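Local atomic coordinates of cleavage stimulation factor 77 (Encephalitozoon cuniculi, PDB entry 2UY1), a protein that forms a homodimer relevant to assembly of the cleavage stimulation factor and probably binds mRNA during 3'-end processing. Residues Y330-R336 with F363-D369. Residue numbers count along the deposited sequence, not the author numbering.
Sequences YYATGSR and FLLRIGD
In this Suf-family HAT (half-a-TPR) repeat array, the C-terminal ends of helices 319-333 and 354-367, the A helices of successive repeats, meet at the dimer interface. The closest CA atoms, of R336 and D369 just past the helix ends, are 7.7 Å apart, so side chains fill the gap. Y330 and F363 (both chi1 t) form a T-shaped pair, the F363 edge on the Y330 face: centroids 5.5 Å apart, planes at 82°, Y330 CG to F363 CZ 3.8 Å. Branched I367 packs beside them, its CG2 3.6 Å from Y330 CE2. Each repeat is an antiparallel helix pair, here 319-333 with 337-349, whose P339 touches both side chains; successive pairs stack into a superhelix, bringing 354-367 alongside 319-333. Y330 OH bonds I367 O of the other subunit. Both helices end at glycines with positive phi (G334 78°, G368 101°), where a CB would clash with the preceding carbonyl O; G368 closes a Schellman motif, D369 N to L364 O 3.0 Å. Long R336 extends (m, t, t), NH1 reaching a salt bridge with D369 OD1 (3.6 Å), while D369 OD2 bonds N372. A water accepts from R336 NH2 (2.6 Å) and donates weakly to G368 O (3.3 Å).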
# COMPACT_ATOMS: atom_id res chain seq x y z
N TYR B 330 -6.60 -9.78 23.71
CA TYR B 330 -7.57 -8.69 23.42
C TYR B 330 -8.95 -9.19 22.87
O TYR B 330 -9.97 -8.89 23.45
CB TYR B 330 -6.99 -7.60 22.50
CG TYR B 330 -7.99 -6.50 22.30
CD1 TYR B 330 -8.41 -5.73 23.39
CD2 TYR B 330 -8.60 -6.30 21.05
CE1 TYR B 330 -9.40 -4.73 23.24
CE2 TYR B 330 -9.59 -5.27 20.89
CZ TYR B 330 -9.98 -4.52 22.01
OH TYR B 330 -10.91 -3.50 21.90
N TYR B 331 -8.94 -9.93 21.75
CA TYR B 331 -10.19 -10.36 21.09
C TYR B 331 -10.97 -11.44 21.86
O TYR B 331 -12.15 -11.56 21.67
CB TYR B 331 -9.90 -10.77 19.63
CG TYR B 331 -9.48 -9.54 18.89
CD1 TYR B 331 -10.42 -8.60 18.53
CD2 TYR B 331 -8.13 -9.26 18.65
CE1 TYR B 331 -10.04 -7.41 17.93
CE2 TYR B 331 -7.74 -8.06 18.06
CZ TYR B 331 -8.71 -7.15 17.69
OH TYR B 331 -8.38 -5.93 17.11
N ALA B 332 -10.31 -12.17 22.74
CA ALA B 332 -10.97 -13.24 23.49
C ALA B 332 -11.60 -12.66 24.77
O ALA B 332 -12.72 -12.98 25.10
CB ALA B 332 -9.99 -14.38 23.81
N THR B 333 -10.89 -11.75 25.41
CA THR B 333 -11.29 -11.25 26.73
C THR B 333 -11.76 -9.79 26.71
O THR B 333 -12.58 -9.40 27.53
CB THR B 333 -10.15 -11.44 27.73
OG1 THR B 333 -9.14 -10.46 27.45
CG2 THR B 333 -9.58 -12.83 27.60
N GLY B 334 -11.30 -8.97 25.77
CA GLY B 334 -11.54 -7.51 25.84
C GLY B 334 -10.68 -6.68 26.81
O GLY B 334 -10.83 -5.44 26.91
N SER B 335 -9.77 -7.33 27.51
CA SER B 335 -8.77 -6.58 28.31
C SER B 335 -7.89 -5.71 27.40
O SER B 335 -7.41 -6.18 26.35
CB SER B 335 -7.85 -7.56 29.04
OG SER B 335 -7.11 -6.93 30.10
N ARG B 336 -7.64 -4.47 27.83
CA ARG B 336 -6.62 -3.62 27.24
C ARG B 336 -5.31 -3.81 28.00
O ARG B 336 -4.25 -3.76 27.41
CB ARG B 336 -7.04 -2.15 27.34
CG ARG B 336 -8.24 -1.82 26.47
CD ARG B 336 -8.43 -0.33 26.37
NE ARG B 336 -9.43 -0.06 25.35
CZ ARG B 336 -9.88 1.15 25.08
NH1 ARG B 336 -9.39 2.19 25.74
NH2 ARG B 336 -10.77 1.30 24.13
N PHE B 363 -1.83 -1.05 17.10
CA PHE B 363 -2.81 -1.76 17.90
C PHE B 363 -3.34 -0.80 18.96
O PHE B 363 -4.52 -0.73 19.21
CB PHE B 363 -2.16 -2.95 18.64
CG PHE B 363 -3.05 -3.54 19.71
CD1 PHE B 363 -4.13 -4.37 19.37
CD2 PHE B 363 -2.80 -3.31 21.05
CE1 PHE B 363 -4.97 -4.92 20.38
CE2 PHE B 363 -3.64 -3.83 22.06
CZ PHE B 363 -4.73 -4.63 21.72
N LEU B 364 -2.49 -0.10 19.69
CA LEU B 364 -3.10 0.77 20.74
C LEU B 364 -3.98 1.90 20.10
O LEU B 364 -5.01 2.32 20.62
CB LEU B 364 -1.98 1.38 21.60
CG LEU B 364 -1.21 0.40 22.51
CD1 LEU B 364 -0.07 1.13 23.20
CD2 LEU B 364 -2.15 -0.24 23.57
N LEU B 365 -3.53 2.46 19.01
CA LEU B 365 -4.28 3.56 18.42
C LEU B 365 -5.62 3.01 17.84
O LEU B 365 -6.70 3.63 18.02
CB LEU B 365 -3.40 4.24 17.36
CG LEU B 365 -3.77 5.61 16.83
CD1 LEU B 365 -3.45 6.61 17.87
CD2 LEU B 365 -2.97 5.78 15.49
N ARG B 366 -5.59 1.83 17.24
CA ARG B 366 -6.81 1.30 16.58
C ARG B 366 -7.92 0.87 17.50
O ARG B 366 -9.09 1.02 17.17
CB ARG B 366 -6.54 0.19 15.58
CG ARG B 366 -6.47 -1.19 16.14
CD ARG B 366 -6.52 -2.26 14.99
NE ARG B 366 -5.41 -2.07 14.03
CZ ARG B 366 -4.24 -2.71 14.09
NH1 ARG B 366 -4.02 -3.63 15.06
NH2 ARG B 366 -3.28 -2.45 13.15
N ILE B 367 -7.57 0.31 18.64
CA ILE B 367 -8.61 -0.05 19.64
C ILE B 367 -9.10 1.13 20.49
O ILE B 367 -10.10 1.00 21.25
CB ILE B 367 -8.12 -1.13 20.56
CG1 ILE B 367 -6.93 -0.60 21.39
CG2 ILE B 367 -7.79 -2.41 19.73
CD1 ILE B 367 -6.83 -1.20 22.82
N GLY B 368 -8.39 2.24 20.40
CA GLY B 368 -8.89 3.46 20.99
C GLY B 368 -8.25 3.78 22.33
O GLY B 368 -8.75 4.63 23.08
N ASP B 369 -7.13 3.14 22.61
CA ASP B 369 -6.40 3.34 23.87
C ASP B 369 -5.39 4.47 23.66
O ASP B 369 -4.16 4.24 23.58
CB ASP B 369 -5.73 2.04 24.29
CG ASP B 369 -5.23 2.05 25.68
OD1 ASP B 369 -5.92 2.57 26.58
OD2 ASP B 369 -4.17 1.47 25.93
O HOH W 1 -11.87 3.60 23.62